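Local coordinates for protein beta-galacturonidase (Eisenbergiella tayi, PDB 6NCW) that hydrolyses beta-galacturonides as a glycoside hydrolase of family 2 from a human gut bacterium, at residues S307-D321 and A363-N377. Numbering follows the deposited sequence.
With GOL (glycerol), chain G.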
# COMPACT_ATOMS: atom_id res chain seq x y z
N SER A 307 24.81 12.91 14.47
CA SER A 307 24.29 14.22 14.84
C SER A 307 22.84 14.38 14.40
O SER A 307 22.39 13.78 13.41
CB SER A 307 25.18 15.32 14.25
OG SER A 307 24.78 16.59 14.73
N ILE A 308 22.10 15.20 15.15
CA ILE A 308 20.72 15.54 14.85
C ILE A 308 20.57 17.05 14.90
O ILE A 308 21.21 17.73 15.70
CB ILE A 308 19.74 14.85 15.82
CG1 ILE A 308 19.68 13.37 15.53
CG2 ILE A 308 18.36 15.48 15.75
CD1 ILE A 308 19.02 12.60 16.61
N ARG A 309 19.72 17.57 14.02
CA ARG A 309 19.36 18.97 13.94
C ARG A 309 17.87 19.08 14.26
O ARG A 309 17.05 18.42 13.61
CB ARG A 309 19.69 19.52 12.54
CG ARG A 309 19.16 20.90 12.28
CD ARG A 309 19.62 21.54 10.98
NE ARG A 309 18.89 22.80 10.90
CZ ARG A 309 18.10 23.17 9.89
NH1 ARG A 309 18.00 22.42 8.79
NH2 ARG A 309 17.43 24.32 9.99
N THR A 310 17.53 19.91 15.25
CA THR A 310 16.16 20.03 15.77
C THR A 310 15.31 20.97 14.90
O THR A 310 14.93 22.07 15.29
CB THR A 310 16.19 20.53 17.22
OG1 THR A 310 16.70 21.87 17.25
CG2 THR A 310 17.11 19.68 18.10
N VAL A 311 14.97 20.50 13.70
CA VAL A 311 14.08 21.29 12.84
C VAL A 311 12.67 21.32 13.42
O VAL A 311 12.12 20.27 13.79
CB VAL A 311 14.06 20.72 11.41
CG1 VAL A 311 15.44 20.89 10.76
CG2 VAL A 311 13.61 19.23 11.41
N HIS A 312 12.06 22.51 13.54
CA HIS A 312 12.71 23.84 13.52
C HIS A 312 12.33 24.55 14.83
O HIS A 312 11.67 25.59 14.83
CB HIS A 312 12.26 24.69 12.34
CG HIS A 312 12.62 24.12 11.01
ND1 HIS A 312 13.92 24.04 10.55
CD2 HIS A 312 11.85 23.59 10.02
CE1 HIS A 312 13.94 23.50 9.34
NE2 HIS A 312 12.69 23.22 9.00
N TYR A 313 12.73 23.96 15.96
CA TYR A 313 12.32 24.49 17.26
C TYR A 313 13.10 23.74 18.32
O TYR A 313 13.65 22.67 18.05
CB TYR A 313 10.80 24.33 17.48
CG TYR A 313 10.28 23.07 16.89
CD1 TYR A 313 10.62 21.84 17.43
CD2 TYR A 313 9.49 23.08 15.74
CE1 TYR A 313 10.19 20.67 16.88
CE2 TYR A 313 9.04 21.91 15.17
CZ TYR A 313 9.40 20.69 15.75
OH TYR A 313 8.97 19.50 15.19
N PRO A 314 13.15 24.27 19.54
CA PRO A 314 13.83 23.55 20.62
C PRO A 314 13.11 22.25 20.92
O PRO A 314 11.89 22.13 20.75
CB PRO A 314 13.79 24.53 21.80
CG PRO A 314 13.66 25.90 21.13
CD PRO A 314 12.75 25.63 19.94
N ASN A 315 13.88 21.25 21.36
CA ASN A 315 13.38 19.91 21.64
C ASN A 315 13.18 19.67 23.13
O ASN A 315 13.77 20.35 23.98
CB ASN A 315 14.32 18.84 21.08
CG ASN A 315 14.01 18.49 19.63
OD1 ASN A 315 13.45 19.31 18.88
ND2 ASN A 315 14.34 17.26 19.23
N ASP A 316 12.34 18.68 23.43
CA ASP A 316 12.20 18.07 24.74
C ASP A 316 13.55 17.77 25.38
O ASP A 316 14.41 17.11 24.80
CB ASP A 316 11.40 16.76 24.58
CG ASP A 316 10.84 16.24 25.89
OD1 ASP A 316 9.79 15.55 25.83
OD2 ASP A 316 11.44 16.49 26.98
N GLU A 317 13.71 18.23 26.62
CA GLU A 317 14.95 17.96 27.35
C GLU A 317 15.17 16.48 27.59
O GLU A 317 16.31 16.04 27.78
CB GLU A 317 14.93 18.70 28.69
CG GLU A 317 14.75 20.19 28.51
CD GLU A 317 14.41 20.90 29.79
OE1 GLU A 317 13.40 20.53 30.42
OE2 GLU A 317 15.15 21.83 30.16
N LEU A 318 14.11 15.69 27.62
CA LEU A 318 14.28 14.25 27.71
C LEU A 318 15.02 13.71 26.47
O LEU A 318 15.86 12.81 26.58
CB LEU A 318 12.91 13.59 27.87
CG LEU A 318 12.83 12.07 28.05
CD1 LEU A 318 13.42 11.65 29.40
CD2 LEU A 318 11.38 11.62 27.94
N PHE A 319 14.73 14.27 25.29
CA PHE A 319 15.43 13.83 24.08
C PHE A 319 16.89 14.27 24.12
O PHE A 319 17.79 13.48 23.81
CB PHE A 319 14.72 14.39 22.83
CG PHE A 319 15.28 13.85 21.52
CD1 PHE A 319 14.94 12.57 21.08
CD2 PHE A 319 16.12 14.62 20.75
CE1 PHE A 319 15.44 12.07 19.88
CE2 PHE A 319 16.64 14.13 19.55
CZ PHE A 319 16.29 12.85 19.11
N LEU A 320 17.13 15.53 24.50
CA LEU A 320 18.49 16.03 24.65
C LEU A 320 19.28 15.20 25.66
O LEU A 320 20.45 14.89 25.43
CB LEU A 320 18.47 17.50 25.05
CG LEU A 320 17.78 18.45 24.06
CD1 LEU A 320 17.63 19.86 24.63
CD2 LEU A 320 18.54 18.51 22.74
N ASP A 321 18.65 14.83 26.79
CA ASP A 321 19.28 13.91 27.74
C ASP A 321 19.75 12.64 27.04
O ASP A 321 20.87 12.17 27.28
CB ASP A 321 18.33 13.52 28.88
CG ASP A 321 18.11 14.62 29.92
OD1 ASP A 321 17.13 14.48 30.70
OD2 ASP A 321 18.87 15.62 29.96
N ALA A 363 17.38 27.10 29.67
CA ALA A 363 17.00 25.76 30.09
C ALA A 363 18.02 24.71 29.66
O ALA A 363 18.27 23.76 30.41
CB ALA A 363 15.62 25.42 29.52
N HIS A 364 18.63 24.88 28.49
CA HIS A 364 19.42 23.85 27.82
C HIS A 364 20.92 24.09 27.89
O HIS A 364 21.68 23.31 27.32
CB HIS A 364 19.01 23.74 26.34
CG HIS A 364 17.59 23.32 26.13
ND1 HIS A 364 17.02 23.21 24.88
CD2 HIS A 364 16.63 22.98 27.02
CE1 HIS A 364 15.76 22.82 25.01
NE2 HIS A 364 15.50 22.68 26.30
N TYR A 365 21.35 25.13 28.62
CA TYR A 365 22.76 25.53 28.62
C TYR A 365 23.71 24.37 28.87
O TYR A 365 24.82 24.34 28.32
CB TYR A 365 22.98 26.61 29.70
CG TYR A 365 24.36 27.22 29.63
CD1 TYR A 365 24.59 28.39 28.89
CD2 TYR A 365 25.44 26.61 30.26
CE1 TYR A 365 25.87 28.95 28.81
CE2 TYR A 365 26.72 27.15 30.18
CZ TYR A 365 26.93 28.32 29.46
OH TYR A 365 28.20 28.86 29.39
N ASN A 366 23.32 23.43 29.72
CA ASN A 366 24.27 22.44 30.23
C ASN A 366 24.44 21.22 29.34
O ASN A 366 25.32 20.41 29.63
CB ASN A 366 23.84 21.97 31.63
CG ASN A 366 23.96 23.07 32.67
OD1 ASN A 366 24.93 23.82 32.66
ND2 ASN A 366 22.98 23.17 33.56
N HIS A 367 23.62 21.05 28.31
CA HIS A 367 23.64 19.81 27.53
C HIS A 367 24.92 19.70 26.72
O HIS A 367 25.11 20.50 25.80
CB HIS A 367 22.41 19.71 26.60
CG HIS A 367 21.14 19.39 27.32
ND1 HIS A 367 20.79 18.11 27.69
CD2 HIS A 367 20.14 20.19 27.78
CE1 HIS A 367 19.63 18.13 28.33
NE2 HIS A 367 19.22 19.39 28.40
N PRO A 368 25.82 18.78 27.03
CA PRO A 368 27.04 18.66 26.22
C PRO A 368 26.77 18.32 24.77
O PRO A 368 27.60 18.63 23.90
CB PRO A 368 27.82 17.55 26.92
CG PRO A 368 26.73 16.71 27.59
CD PRO A 368 25.75 17.74 28.07
N SER A 369 25.64 17.68 24.46
CA SER A 369 25.37 17.31 23.07
C SER A 369 25.19 18.54 22.19
O SER A 369 25.57 18.52 21.01
CB SER A 369 24.12 16.44 22.99
OG SER A 369 22.99 17.14 23.49
N ILE A 370 24.64 19.61 22.74
CA ILE A 370 24.38 20.81 21.96
C ILE A 370 25.72 21.48 21.67
O ILE A 370 26.37 21.98 22.58
CB ILE A 370 23.45 21.77 22.68
CG1 ILE A 370 22.06 21.14 22.90
CG2 ILE A 370 23.31 23.04 21.86
CD1 ILE A 370 21.22 21.93 23.88
N TYR A 371 26.14 21.49 20.40
CA TYR A 371 27.41 22.10 20.05
C TYR A 371 27.25 23.41 19.28
O TYR A 371 28.24 24.14 19.13
CB TYR A 371 28.28 21.13 19.24
CG TYR A 371 27.83 20.98 17.81
CD1 TYR A 371 26.77 20.14 17.47
CD2 TYR A 371 28.47 21.69 16.80
CE1 TYR A 371 26.37 20.00 16.16
CE2 TYR A 371 28.07 21.57 15.49
CZ TYR A 371 27.02 20.73 15.18
OH TYR A 371 26.64 20.66 13.88
N ILE A 372 26.03 23.76 18.85
CA ILE A 372 25.82 24.96 18.05
C ILE A 372 24.39 25.43 18.25
O ILE A 372 23.47 24.63 18.40
CB ILE A 372 26.14 24.68 16.57
CG1 ILE A 372 26.09 25.95 15.74
CG2 ILE A 372 25.19 23.62 16.02
CD1 ILE A 372 26.63 25.78 14.35
N TRP A 373 24.20 26.75 18.26
CA TRP A 373 22.87 27.35 18.28
C TRP A 373 22.50 27.84 16.88
O TRP A 373 23.27 28.56 16.25
CB TRP A 373 22.80 28.54 19.25
CG TRP A 373 23.10 28.23 20.71
CD1 TRP A 373 24.14 28.73 21.45
CD2 TRP A 373 22.35 27.39 21.59
NE1 TRP A 373 24.08 28.25 22.74
CE2 TRP A 373 23.00 27.42 22.85
CE3 TRP A 373 21.20 26.60 21.44
CZ2 TRP A 373 22.53 26.69 23.95
CZ3 TRP A 373 20.74 25.88 22.53
CH2 TRP A 373 21.40 25.93 23.77
N GLY A 374 21.29 27.51 16.44
CA GLY A 374 20.81 28.00 15.17
C GLY A 374 19.68 28.99 15.33
O GLY A 374 18.98 28.99 16.35
N ILE A 375 19.46 29.85 14.34
CA ILE A 375 18.30 30.74 14.37
C ILE A 375 17.65 30.81 12.99
O ILE A 375 18.30 30.57 11.96
CB ILE A 375 18.66 32.16 14.85
CG1 ILE A 375 19.69 32.82 13.92
CG2 ILE A 375 19.15 32.16 16.28
CD1 ILE A 375 20.03 34.25 14.34
N LEU A 376 16.36 31.12 12.99
CA LEU A 376 15.67 31.70 11.82
C LEU A 376 15.94 30.91 10.54
O LEU A 376 16.34 31.46 9.50
CB LEU A 376 16.08 33.16 11.64
CG LEU A 376 15.77 34.08 12.82
CD1 LEU A 376 16.16 35.51 12.45
CD2 LEU A 376 14.29 33.97 13.26
N ASN A 377 15.68 29.60 10.61
CA ASN A 377 15.74 28.74 9.43
C ASN A 377 14.98 29.33 8.25
O ASN A 377 13.78 29.59 8.34
CB ASN A 377 15.19 27.36 9.78
CG ASN A 377 15.11 26.46 8.56
OD1 ASN A 377 16.11 25.82 8.19
ND2 ASN A 377 13.94 26.40 7.93
C1 GOL G . 12.83 24.03 5.05
O1 GOL G . 13.86 24.48 5.87
C2 GOL G . 12.27 22.69 5.63
O2 GOL G . 11.34 22.90 6.63
C3 GOL G . 11.58 21.97 4.45
O3 GOL G . 10.40 22.70 4.11
O HOH W 1 12.81 22.14 26.10
O HOH W 2 17.87 20.90 30.15
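Arg-309, on strand 307-309 of the TIM barrel, reaches across to Asn-377, which follows strand 370-374; strand 329-333 lies between these two parallel strands. The arginine chain is extended from CG to NE, with CG anti to the backbone N (chi1 171°), and its NH2 donates to Asn-377 OD1 at 2.7 Å, meeting the oxygen from above the carbonyl plane. Glu-333 and Glu-465 form salt bridges with the same guanidinium. A cis peptide bond precedes His-312, whose ring stacks on the Asn-377 amide, the planes 25° apart; Asn-377 ND2 lies over one face of the ring, 3.2 Å from His-312 CE1. Both residues bind galacturonate; here glycerol occupies the pocket, its O2 paired with His-312 NE2 and its O1 accepting from Asn-377 ND2 at 2.8 Å. Farther from the pocket, a water bridges Asn-315 O and His-364 NE2. Past the N-cap Asp-316, a second water lies within hydrogen-bonding distance of Glu-317 OE2, Ala-363 O and His-367 NE2, while OE1 of the glutamate meets Lys-73. Leu-320 makes CH-pi contacts with two imidazoles: its CD1 lies 3.6 Å from the centroid of the His-364 ring, and CB covers a face of His-367. Glu-332 and Asp-324 hold the ND1 atoms of these respective rings. Asp-321, salt-bridged to Arg-3, places OD2 at the His-367 edge, 3.1 Å from His-367 CE1.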